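Local coordinates for enoyl-CoA hydratase subunit I (PDB 2PBP) that catalyses the reversible addition of water to 2-enoyl-CoA thioesters, the hydratase step of beta-oxidation, at the interface of chains A and B. Numbering follows the deposited sequence. Chains: chain A/B, Enoyl-CoA hydratase subunit I.

Contact 1: the interface of chains A and B. Residues chain A 207-208, 211, 227, 230, 234; chain B 137-139.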
ATOM      1  N   LEU A 207      -8.014   8.256  -8.752  1.00  5.86           N
ATOM      2  CA  LEU A 207      -7.061   9.026  -7.960  1.00  5.93           C
ATOM      3  C   LEU A 207      -6.358   8.200  -6.884  1.00  5.51           C
ATOM      4  O   LEU A 207      -5.230   8.511  -6.496  1.00  3.90           O
ATOM      5  CB  LEU A 207      -7.749  10.254  -7.355  1.00  5.67           C
ATOM      6  CG  LEU A 207      -7.780  11.469  -8.302  1.00  8.61           C
ATOM      7  CD1 LEU A 207      -8.353  11.066  -9.659  1.00  8.18           C
ATOM      8  CD2 LEU A 207      -8.598  12.596  -7.685  1.00  7.42           C
ATOM      9  N   ILE A 208      -7.018   7.154  -6.396  1.00  3.78           N
ATOM     10  CA  ILE A 208      -6.395   6.284  -5.402  1.00  6.27           C
ATOM     11  C   ILE A 208      -5.270   5.534  -6.109  1.00  6.18           C
ATOM     12  O   ILE A 208      -4.164   5.387  -5.578  1.00  3.65           O
ATOM     13  CB  ILE A 208      -7.401   5.248  -4.821  1.00  6.67           C
ATOM     14  CG1 ILE A 208      -8.257   5.903  -3.734  1.00 10.65           C
ATOM     15  CG2 ILE A 208      -6.642   4.038  -4.275  1.00  4.96           C
ATOM     16  CD1 ILE A 208      -7.521   6.460  -2.486  1.00 13.93           C
ATOM     17  N   ALA A 211      -2.275   7.694  -6.599  1.00  6.32           N
ATOM     18  CA  ALA A 211      -1.550   7.851  -5.343  1.00  6.05           C
ATOM     19  C   ALA A 211      -0.721   6.603  -5.049  1.00  7.15           C
ATOM     20  O   ALA A 211       0.433   6.700  -4.637  1.00  5.63           O
ATOM     21  CB  ALA A 211      -2.529   8.118  -4.201  1.00  6.34           C
ATOM     22  N   GLU A 227      -0.728  12.779  -2.602  1.00  4.31           N
ATOM     23  CA  GLU A 227      -1.950  12.147  -2.123  1.00  5.14           C
ATOM     24  C   GLU A 227      -3.021  13.159  -1.703  1.00  5.29           C
ATOM     25  O   GLU A 227      -4.173  13.074  -2.141  1.00  4.87           O
ATOM     26  CB  GLU A 227      -1.608  11.240  -0.943  1.00  5.20           C
ATOM     27  CG  GLU A 227      -2.784  10.500  -0.334  1.00  5.26           C
ATOM     28  CD  GLU A 227      -2.413   9.903   1.007  1.00  9.64           C
ATOM     29  OE1 GLU A 227      -2.070  10.690   1.911  1.00 10.07           O
ATOM     30  OE2 GLU A 227      -2.452   8.661   1.159  1.00  7.46           O
ATOM     31  N   ASN A 230      -4.923  14.993  -4.468  1.00  4.21           N
ATOM     32  CA  ASN A 230      -6.000  14.197  -5.047  1.00  5.59           C
ATOM     33  C   ASN A 230      -7.186  14.193  -4.086  1.00  4.18           C
ATOM     34  O   ASN A 230      -8.339  14.194  -4.515  1.00  4.65           O
ATOM     35  CB  ASN A 230      -5.529  12.764  -5.346  1.00  3.56           C
ATOM     36  CG  ASN A 230      -4.910  12.635  -6.734  1.00  5.89           C
ATOM     37  OD1 ASN A 230      -4.826  13.616  -7.475  1.00  6.89           O
ATOM     38  ND2 ASN A 230      -4.483  11.424  -7.095  1.00  4.31           N
ATOM     39  N   LEU A 234     -11.092  15.421  -5.089  1.00  4.39           N
ATOM     40  CA  LEU A 234     -12.310  14.628  -5.004  1.00  5.29           C
ATOM     41  C   LEU A 234     -13.470  15.423  -4.410  1.00  5.52           C
ATOM     42  O   LEU A 234     -14.632  15.088  -4.637  1.00  7.55           O
ATOM     43  CB  LEU A 234     -12.060  13.339  -4.211  1.00  4.82           C
ATOM     44  CG  LEU A 234     -11.192  12.312  -4.955  1.00  5.09           C
ATOM     45  CD1 LEU A 234     -10.964  11.095  -4.072  1.00  8.03           C
ATOM     46  CD2 LEU A 234     -11.875  11.892  -6.260  1.00  6.50           C
TER
ATOM     47  N   VAL B 137     -14.661   9.573  -1.622  1.00  5.91           N
ATOM     48  CA  VAL B 137     -13.361  10.216  -1.446  1.00  7.53           C
ATOM     49  C   VAL B 137     -12.225   9.195  -1.293  1.00  8.52           C
ATOM     50  O   VAL B 137     -12.307   8.095  -1.842  1.00  7.93           O
ATOM     51  CB  VAL B 137     -13.381  11.201  -0.244  1.00  8.45           C
ATOM     52  CG1 VAL B 137     -14.314  12.369  -0.553  1.00  8.91           C
ATOM     53  CG2 VAL B 137     -13.836  10.493   1.020  1.00 10.60           C
ATOM     54  N   MET B 138     -11.172   9.557  -0.563  1.00  6.57           N
ATOM     55  CA  MET B 138     -10.025   8.667  -0.377  1.00  5.30           C
ATOM     56  C   MET B 138      -9.224   9.018   0.876  1.00  4.34           C
ATOM     57  O   MET B 138      -9.490  10.025   1.531  1.00  5.08           O
ATOM     58  CB  MET B 138      -9.097   8.770  -1.596  1.00  4.37           C
ATOM     59  CG  MET B 138      -8.428  10.136  -1.766  1.00  5.87           C
ATOM     60  SD  MET B 138      -7.412  10.282  -3.266  1.00  7.36           S
ATOM     61  CE  MET B 138      -5.849   9.575  -2.705  1.00  7.48           C
ATOM     62  N   PRO B 139      -8.244   8.172   1.238  1.00  5.97           N
ATOM     63  CA  PRO B 139      -7.439   8.481   2.423  1.00  6.43           C
ATOM     64  C   PRO B 139      -6.567   9.683   2.056  1.00  7.23           C
ATOM     65  O   PRO B 139      -6.034   9.747   0.951  1.00  7.41           O
ATOM     66  CB  PRO B 139      -6.618   7.211   2.621  1.00  7.97           C
ATOM     67  CG  PRO B 139      -7.545   6.135   2.108  1.00  7.51           C
ATOM     68  CD  PRO B 139      -8.067   6.764   0.836  1.00  4.78           C
TER
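B:Met138 is thrust from its loop into a trough between two helices of chain A, where it meets A:Ile208, A:Leu234 and A:Asn230. Its CG lies in the crowded position between backbone N and carbonyl carbon (chi1 66°), which raises the chain off the loop, and a bend at the thioether (chi3 -85°) lays the terminal methyl along the trough. A:Leu234 comes across the stem at about a right angle, its CD1 3.6 Å from CG of B:Met138. On another flank A:Ile208 slides past the methionine head to tail, and its CD1 touches the ring of B:Pro139, 3.4 Å from CD, though this methyl's placement is doubtful. The sulfur SD lies 3.7 Å from CB of A:Asn230, while CE reaches CB of A:Ala211 at 3.9 Å. With an alanine at B:Met138, the trough would probably lose its filling, and A:Leu234 and A:Asn230 would lack their apolar mate. Toward the polar rim, the amide ND2 of A:Asn230 donates to O of A:Leu207 at 3.1 Å, tying the trough walls together, and CG of A:Glu227 passes 3.6 Å from O of B:Pro139. The walls are helices 202-217 and 220-234; the intruding loop lies between 3-10 helix 131-135 and helix 143-151.

Contact 2: the interface of chains A and B. Residues chain A 211, 214-215, 220, 223-224, 227; chain B 142, 145.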
ATOM      1  N   ALA A 211      -2.275   7.694  -6.599  1.00  6.32           N
ATOM      2  CA  ALA A 211      -1.550   7.851  -5.343  1.00  6.05           C
ATOM      3  C   ALA A 211      -0.721   6.603  -5.049  1.00  7.15           C
ATOM      4  O   ALA A 211       0.433   6.700  -4.637  1.00  5.63           O
ATOM      5  CB  ALA A 211      -2.529   8.118  -4.201  1.00  6.34           C
ATOM      6  N   LYS A 214       2.455   6.424  -6.992  1.00 12.74           N
ATOM      7  CA  LYS A 214       3.504   7.272  -6.433  1.00 12.06           C
ATOM      8  C   LYS A 214       4.111   6.620  -5.187  1.00 11.81           C
ATOM      9  O   LYS A 214       5.313   6.721  -4.952  1.00 11.70           O
ATOM     10  CB  LYS A 214       2.943   8.651  -6.060  1.00 13.32           C
ATOM     11  CG  LYS A 214       2.103   9.325  -7.148  1.00 13.91           C
ATOM     12  CD  LYS A 214       2.856   9.445  -8.465  1.00 15.79           C
ATOM     13  CE  LYS A 214       2.026  10.181  -9.512  1.00 14.82           C
ATOM     14  NZ  LYS A 214       2.662  10.123 -10.858  1.00 16.97           N
ATOM     15  N   ALA A 215       3.274   5.946  -4.399  1.00  8.14           N
ATOM     16  CA  ALA A 215       3.726   5.287  -3.174  1.00  8.69           C
ATOM     17  C   ALA A 215       4.807   4.251  -3.441  1.00  9.58           C
ATOM     18  O   ALA A 215       5.660   3.995  -2.592  1.00  9.66           O
ATOM     19  CB  ALA A 215       2.545   4.632  -2.466  1.00  6.55           C
ATOM     20  N   LEU A 220       8.117   8.875   1.207  1.00 10.15           N
ATOM     21  CA  LEU A 220       6.863   9.085   1.934  1.00 12.18           C
ATOM     22  C   LEU A 220       6.305  10.508   1.969  1.00 10.92           C
ATOM     23  O   LEU A 220       5.163  10.739   1.567  1.00  8.17           O
ATOM     24  CB  LEU A 220       6.997   8.570   3.370  1.00 12.25           C
ATOM     25  CG  LEU A 220       5.762   8.731   4.260  1.00 13.96           C
ATOM     26  CD1 LEU A 220       4.596   7.942   3.675  1.00 14.52           C
ATOM     27  CD2 LEU A 220       6.082   8.243   5.667  1.00 14.50           C
ATOM     28  N   GLY A 223       5.076  11.612  -1.319  1.00  7.40           N
ATOM     29  CA  GLY A 223       3.971  10.788  -1.776  1.00  6.22           C
ATOM     30  C   GLY A 223       2.700  11.296  -1.117  1.00  5.16           C
ATOM     31  O   GLY A 223       1.630  11.330  -1.728  1.00  4.18           O
ATOM     32  N   MET A 224       2.823  11.701   0.143  1.00  3.94           N
ATOM     33  CA  MET A 224       1.689  12.231   0.889  1.00  5.57           C
ATOM     34  C   MET A 224       1.306  13.616   0.363  1.00  6.44           C
ATOM     35  O   MET A 224       0.134  13.992   0.384  1.00  5.84           O
ATOM     36  CB  MET A 224       2.027  12.281   2.386  1.00  5.83           C
ATOM     37  CG  MET A 224       2.013  10.890   3.032  1.00  5.60           C
ATOM     38  SD  MET A 224       2.537  10.849   4.758  1.00  9.21           S
ATOM     39  CE  MET A 224       1.192  11.743   5.518  1.00  7.26           C
ATOM     40  N   GLU A 227      -0.728  12.779  -2.602  1.00  4.31           N
ATOM     41  CA  GLU A 227      -1.950  12.147  -2.123  1.00  5.14           C
ATOM     42  C   GLU A 227      -3.021  13.159  -1.703  1.00  5.29           C
ATOM     43  O   GLU A 227      -4.173  13.074  -2.141  1.00  4.87           O
ATOM     44  CB  GLU A 227      -1.608  11.240  -0.943  1.00  5.20           C
ATOM     45  CG  GLU A 227      -2.784  10.500  -0.334  1.00  5.26           C
ATOM     46  CD  GLU A 227      -2.413   9.903   1.007  1.00  9.64           C
ATOM     47  OE1 GLU A 227      -2.070  10.690   1.911  1.00 10.07           O
ATOM     48  OE2 GLU A 227      -2.452   8.661   1.159  1.00  7.46           O
TER
ATOM     49  N   GLY B 142      -1.753   9.866   4.419  1.00  6.53           N
ATOM     50  CA  GLY B 142      -0.722   8.850   4.303  1.00  6.87           C
ATOM     51  C   GLY B 142      -1.187   7.419   4.111  1.00  5.86           C
ATOM     52  O   GLY B 142      -0.378   6.542   3.814  1.00  7.34           O
ATOM     53  N   GLN B 145      -0.144   5.793   0.944  1.00  4.13           N
ATOM     54  CA  GLN B 145       1.306   5.692   0.870  1.00  5.25           C
ATOM     55  C   GLN B 145       1.889   4.623   1.785  1.00  5.17           C
ATOM     56  O   GLN B 145       2.588   3.717   1.327  1.00  5.27           O
ATOM     57  CB  GLN B 145       1.943   7.044   1.200  1.00  5.59           C
ATOM     58  CG  GLN B 145       1.463   8.191   0.317  1.00  6.19           C
ATOM     59  CD  GLN B 145       1.637   7.895  -1.161  1.00  5.68           C
ATOM     60  OE1 GLN B 145       0.658   7.702  -1.888  1.00  9.53           O
ATOM     61  NE2 GLN B 145       2.884   7.843  -1.611  1.00  2.51           N
TER
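B:Gln145 pushes its amide between two helices of chain A while B:Gly142, just ahead of the same helix 143-151, gives its backbone N-H to a carboxylate. That hydrogen bond runs from N of B:Gly142 to OE1 of A:Glu227, 2.7 Å long with 153° at the hydrogen, and uses the syn lone pair of the oxygen. The turn at chi2 (-54°) of B:Gln145 swings its amide toward A:Ala215 and A:Gly223. As modelled, OE1 of B:Gln145 is 2.9 Å from the carbonyl O of A:Ala211, a clash of two acceptors, while NE2 is packed against carbon. The amide is therefore probably reversed, and its nitrogen would then donate to that carbonyl. The absence of a side chain at A:Gly223 lets the amide lie against the backbone, with CD 3.8 Å from CA of A:Gly223. Farther out, CD1 of A:Leu220 supports CB of B:Gln145 at 3.7 Å. A:Met224 brings CG to 3.6 Å from CA of B:Gly142, and its bent end carries CE over the glycine. The extended chain of A:Glu227 places its carboxylate at the start of helix 143-151, whose amino end would probably steady a negative charge. The site probably helps to pin one subunit's helix start to its neighbour's helical pair.

Contact 3: the interface of chains A and B. Residues chain A 235, 240, 244; chain B 68, 71-72, 74, 137.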
ATOM      1  N   PHE A 235     -13.168  16.488  -3.670  1.00  6.30           N
ATOM      2  CA  PHE A 235     -14.233  17.304  -3.098  1.00  6.46           C
ATOM      3  C   PHE A 235     -14.817  18.286  -4.108  1.00  8.02           C
ATOM      4  O   PHE A 235     -15.647  19.129  -3.770  1.00  8.79           O
ATOM      5  CB  PHE A 235     -13.749  18.029  -1.837  1.00  7.81           C
ATOM      6  CG  PHE A 235     -13.721  17.141  -0.626  1.00  6.86           C
ATOM      7  CD1 PHE A 235     -12.695  16.217  -0.450  1.00  7.07           C
ATOM      8  CD2 PHE A 235     -14.769  17.158   0.288  1.00  6.69           C
ATOM      9  CE1 PHE A 235     -12.714  15.318   0.616  1.00  7.27           C
ATOM     10  CE2 PHE A 235     -14.801  16.262   1.360  1.00  9.18           C
ATOM     11  CZ  PHE A 235     -13.771  15.340   1.521  1.00  8.01           C
ATOM     12  N   GLN A 240     -18.705  12.917  -4.565  1.00  6.06           N
ATOM     13  CA  GLN A 240     -18.348  13.071  -3.160  1.00  6.43           C
ATOM     14  C   GLN A 240     -19.596  13.494  -2.387  1.00  6.24           C
ATOM     15  O   GLN A 240     -19.860  13.002  -1.290  1.00  7.28           O
ATOM     16  CB  GLN A 240     -17.232  14.107  -3.006  1.00  6.72           C
ATOM     17  CG  GLN A 240     -17.008  14.595  -1.584  1.00  7.80           C
ATOM     18  CD  GLN A 240     -17.750  15.885  -1.309  1.00  9.81           C
ATOM     19  OE1 GLN A 240     -17.616  16.852  -2.055  1.00 10.48           O
ATOM     20  NE2 GLN A 240     -18.527  15.912  -0.231  1.00  9.90           N
ATOM     21  N   MET A 244     -21.600  10.990   0.506  1.00  9.03           N
ATOM     22  CA  MET A 244     -21.871  11.398   1.876  1.00 10.81           C
ATOM     23  C   MET A 244     -23.364  11.528   2.170  1.00  9.99           C
ATOM     24  O   MET A 244     -23.801  11.256   3.288  1.00 11.05           O
ATOM     25  CB  MET A 244     -21.121  12.695   2.181  1.00  9.85           C
ATOM     26  CG  MET A 244     -19.612  12.503   2.044  1.00 13.03           C
ATOM     27  SD  MET A 244     -18.594  13.895   2.531  1.00 14.30           S
ATOM     28  CE  MET A 244     -16.951  13.196   2.297  1.00 12.22           C
TER
ATOM     29  N   ILE B  68     -18.804  12.726   8.889  1.00 16.31           N
ATOM     30  CA  ILE B  68     -19.312  13.251   7.627  1.00 17.85           C
ATOM     31  C   ILE B  68     -19.729  14.712   7.715  1.00 16.57           C
ATOM     32  O   ILE B  68     -19.526  15.474   6.769  1.00 16.33           O
ATOM     33  CB  ILE B  68     -20.513  12.413   7.105  1.00 19.79           C
ATOM     34  CG1 ILE B  68     -20.004  11.124   6.455  1.00 24.23           C
ATOM     35  CG2 ILE B  68     -21.323  13.223   6.093  1.00 18.11           C
ATOM     36  CD1 ILE B  68     -19.097  11.277   5.207  1.00 13.93           C
ATOM     37  N   MET B  71     -16.650  16.725   7.169  1.00  9.39           N
ATOM     38  CA  MET B  71     -16.157  16.572   5.805  1.00  9.46           C
ATOM     39  C   MET B  71     -17.081  17.202   4.768  1.00  9.55           C
ATOM     40  O   MET B  71     -16.616  17.726   3.757  1.00 10.62           O
ATOM     41  CB  MET B  71     -15.966  15.093   5.458  1.00 11.38           C
ATOM     42  CG  MET B  71     -14.907  14.378   6.278  1.00 12.99           C
ATOM     43  SD  MET B  71     -14.455  12.791   5.536  1.00 17.78           S
ATOM     44  CE  MET B  71     -15.799  11.746   6.072  1.00 19.07           C
ATOM     45  N   ALA B  72     -18.386  17.148   5.016  1.00  9.18           N
ATOM     46  CA  ALA B  72     -19.361  17.698   4.081  1.00 10.63           C
ATOM     47  C   ALA B  72     -19.245  19.209   3.921  1.00 10.27           C
ATOM     48  O   ALA B  72     -19.727  19.770   2.942  1.00 11.32           O
ATOM     49  CB  ALA B  72     -20.777  17.326   4.520  1.00 12.08           C
ATOM     50  N   ASP B  74     -16.448  20.771   3.539  1.00 12.42           N
ATOM     51  CA  ASP B  74     -15.308  21.062   2.681  1.00 10.90           C
ATOM     52  C   ASP B  74     -15.516  21.097   1.170  1.00 10.89           C
ATOM     53  O   ASP B  74     -16.477  20.548   0.632  1.00  9.90           O
ATOM     54  CB  ASP B  74     -14.173  20.085   3.001  1.00 11.34           C
ATOM     55  CG  ASP B  74     -13.759  20.130   4.462  1.00 12.71           C
ATOM     56  OD1 ASP B  74     -13.754  21.237   5.044  1.00 13.55           O
ATOM     57  OD2 ASP B  74     -13.424  19.063   5.025  1.00 11.10           O
ATOM     58  N   VAL B 137     -14.661   9.573  -1.622  1.00  5.91           N
ATOM     59  CA  VAL B 137     -13.361  10.216  -1.446  1.00  7.53           C
ATOM     60  C   VAL B 137     -12.225   9.195  -1.293  1.00  8.52           C
ATOM     61  O   VAL B 137     -12.307   8.095  -1.842  1.00  7.93           O
ATOM     62  CB  VAL B 137     -13.381  11.201  -0.244  1.00  8.45           C
ATOM     63  CG1 VAL B 137     -14.314  12.369  -0.553  1.00  8.91           C
ATOM     64  CG2 VAL B 137     -13.836  10.493   1.020  1.00 10.60           C
TER
HETATM   65  O   HOH W   1     -18.026  19.453  -1.560  1.00 14.37           O
HETATM   66  O   HOH W   2     -20.104  18.377   0.508  1.00 20.12           O
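A:Met244, on the C-terminal helix 238-248, lies over the short helix 68-72 of the neighbouring subunit and meets B:Ile68 and B:Met71. In the crotonase family the stretch leading into this short helix helps to form the oxyanion hole, so the contact probably backs a region close to the active site. The thioether chain of A:Met244 is fully extended beyond CG (chi3 177°), which lets it reach along the neighbour. Its CG packs tightly on CD1 of B:Ile68 at 3.4 Å, and its CE arrives at about a right angle to B:Met71, 3.8 Å from CB. Beside it, A:Phe235 points its ring into chain B. CE1 touches CG1 of B:Val137 at 3.6 Å, and CE2 faces the carbonyl O of B:Met71 at 3.3 Å. One face of the ring is roofed near its rim by CG of A:Gln240, a methylene that itself touches the same valine methyl. Past that methylene the chain of A:Gln240 bends (chi2 -96°) and turns its amide to two waters. Water 1 joins OE1 of A:Gln240 to O of B:Asp74, the latter 2.9 Å from the water. Water 2 takes a nearly straight N-H from NE2 (178° at the hydrogen) and lies 2.8 Å from O of B:Ala72. The waters also contact each other at 3.1 Å. Apolar packing and a bridged polar rim together probably help to fasten the C-terminal helix to the neighbour.

Contact 4: the interface of chains A and B. Residues chain A 118, 212, 215-216; chain B 144, 148, 153, 157.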
ATOM      1  N   ASP A 118      -3.492  -3.816 -12.259  1.00  4.19           N
ATOM      2  CA  ASP A 118      -3.589  -3.409 -10.856  1.00  5.16           C
ATOM      3  C   ASP A 118      -3.890  -4.543  -9.889  1.00  6.83           C
ATOM      4  O   ASP A 118      -3.442  -4.525  -8.739  1.00  7.17           O
ATOM      5  CB  ASP A 118      -4.654  -2.328 -10.709  1.00  6.04           C
ATOM      6  CG  ASP A 118      -4.419  -1.166 -11.643  1.00  5.87           C
ATOM      7  OD1 ASP A 118      -3.305  -0.602 -11.607  1.00  6.33           O
ATOM      8  OD2 ASP A 118      -5.343  -0.823 -12.414  1.00  8.04           O
ATOM      9  N   VAL A 212      -1.310   5.430  -5.265  1.00  5.43           N
ATOM     10  CA  VAL A 212      -0.598   4.184  -5.020  1.00  6.04           C
ATOM     11  C   VAL A 212       0.608   4.060  -5.949  1.00  8.09           C
ATOM     12  O   VAL A 212       1.655   3.553  -5.549  1.00  8.57           O
ATOM     13  CB  VAL A 212      -1.529   2.962  -5.204  1.00  2.66           C
ATOM     14  CG1 VAL A 212      -0.721   1.671  -5.172  1.00  5.71           C
ATOM     15  CG2 VAL A 212      -2.572   2.951  -4.100  1.00  3.70           C
ATOM     16  N   ALA A 215       3.274   5.946  -4.399  1.00  8.14           N
ATOM     17  CA  ALA A 215       3.726   5.287  -3.174  1.00  8.69           C
ATOM     18  C   ALA A 215       4.807   4.251  -3.441  1.00  9.58           C
ATOM     19  O   ALA A 215       5.660   3.995  -2.592  1.00  9.66           O
ATOM     20  CB  ALA A 215       2.545   4.632  -2.466  1.00  6.55           C
ATOM     21  N   VAL A 216       4.762   3.646  -4.622  1.00  9.68           N
ATOM     22  CA  VAL A 216       5.743   2.637  -4.999  1.00 12.83           C
ATOM     23  C   VAL A 216       7.119   3.251  -5.264  1.00 15.22           C
ATOM     24  O   VAL A 216       8.144   2.615  -5.010  1.00 18.10           O
ATOM     25  CB  VAL A 216       5.287   1.872  -6.272  1.00 13.24           C
ATOM     26  CG1 VAL A 216       6.385   0.935  -6.747  1.00 16.34           C
ATOM     27  CG2 VAL A 216       4.018   1.078  -5.978  1.00 14.50           C
TER
ATOM     28  N   THR B 144      -2.774   5.788   1.703  1.00  5.76           N
ATOM     29  CA  THR B 144      -2.430   5.156   0.431  1.00  6.25           C
ATOM     30  C   THR B 144      -0.928   4.933   0.301  1.00  5.73           C
ATOM     31  O   THR B 144      -0.488   3.994  -0.362  1.00  6.94           O
ATOM     32  CB  THR B 144      -2.897   5.994  -0.782  1.00  4.95           C
ATOM     33  OG1 THR B 144      -2.169   7.227  -0.829  1.00  6.27           O
ATOM     34  CG2 THR B 144      -4.381   6.287  -0.687  1.00  7.27           C
ATOM     35  N   THR B 148       0.755   0.940   0.901  1.00  5.21           N
ATOM     36  CA  THR B 148       1.412   0.434  -0.299  1.00  5.17           C
ATOM     37  C   THR B 148       2.867   0.041  -0.035  1.00  6.05           C
ATOM     38  O   THR B 148       3.345  -0.979  -0.533  1.00  6.04           O
ATOM     39  CB  THR B 148       1.363   1.475  -1.434  1.00  6.51           C
ATOM     40  OG1 THR B 148      -0.006   1.745  -1.769  1.00  6.43           O
ATOM     41  CG2 THR B 148       2.086   0.955  -2.674  1.00  5.60           C
ATOM     42  N   PRO B 153       1.560  -2.670  -4.046  1.00  7.00           N
ATOM     43  CA  PRO B 153       0.404  -2.100  -4.747  1.00  6.89           C
ATOM     44  C   PRO B 153      -0.737  -3.062  -5.084  1.00  7.29           C
ATOM     45  O   PRO B 153      -1.905  -2.662  -5.090  1.00  5.82           O
ATOM     46  CB  PRO B 153       1.031  -1.494  -5.999  1.00  7.94           C
ATOM     47  CG  PRO B 153       2.150  -2.440  -6.287  1.00  9.49           C
ATOM     48  CD  PRO B 153       2.752  -2.661  -4.912  1.00  7.43           C
ATOM     49  N   LEU B 157      -4.230  -1.894  -3.342  1.00  7.20           N
ATOM     50  CA  LEU B 157      -5.367  -1.430  -4.134  1.00  7.84           C
ATOM     51  C   LEU B 157      -6.642  -2.201  -3.820  1.00  7.71           C
ATOM     52  O   LEU B 157      -7.739  -1.648  -3.876  1.00  6.97           O
ATOM     53  CB  LEU B 157      -5.044  -1.503  -5.628  1.00  7.08           C
ATOM     54  CG  LEU B 157      -4.086  -0.401  -6.102  1.00  6.12           C
ATOM     55  CD1 LEU B 157      -3.691  -0.637  -7.551  1.00  8.21           C
ATOM     56  CD2 LEU B 157      -4.760   0.963  -5.934  1.00  6.24           C
TER
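A:Val212, A:Ala215 and A:Val216 project from one regular helical stretch, 202-217, onto B:Thr148, B:Pro153 and B:Leu157, which belong to two successive helices, 143-151 and 153-162. This is helix packing between subunits of a crotonase-fold enzyme, a family whose C-terminal helices commonly serve in self-association. A:Val212 straddles the junction with its two methyls. With CG1 placed opposite the backbone N (chi1 171°), the valine crosses B:Pro153 at about a right angle, CG1 3.7 Å from CB, while CG2 turns to B:Leu157 and presses on CD2 at 3.5 Å, a tight fit. The other leucine branch, CD1, is 3.7 Å from CB of A:Asp118, so the aspartate offers its methylene here. The hydroxyl OG1 of B:Thr148 sits beside the backbone N (chi1 -61°) and turns back to O of B:Thr144 on the preceding turn, 2.7 Å away and nearly along the C=O axis (169°). That bond fixes the rotation of the side chain and aims CG2 outward, 3.8 Å from CG2 of A:Val216. CB of B:Thr148 also rests on CB of A:Ala215 at 3.5 Å, and OG1 lies 3.5 Å from CG1 of A:Val212. Cutting B:Thr148 back to an alanine removes both branches, which would probably open a gap beside A:Val212 and A:Val216 and leave the carbonyl of B:Thr144 without its hydroxyl partner. CG2 of A:Val216 packs as well on CB of B:Pro153, 3.9 Å away.

Measured between centres of C-alpha atoms, contacts 2 and 4 are about 8 Å apart and contacts 1 and 2 about 10 Å, with contacts 1 and 4 about 11 Å apart. Helix 202-217 serves all three: A:Ala211 joins contacts 1 and 2, A:Ala215 joins contacts 2 and 4, and A:Glu227 of helix 220-234 also links contacts 1 and 2. Contact 3, about 12 Å from contact 1, shares B:Val137 with it and is about 23 Å from contact 4. The four appear to form one seam that is not an exact two-fold, consistent with the cyclic trimers typical of this family, although the deposited assembly is a dimer.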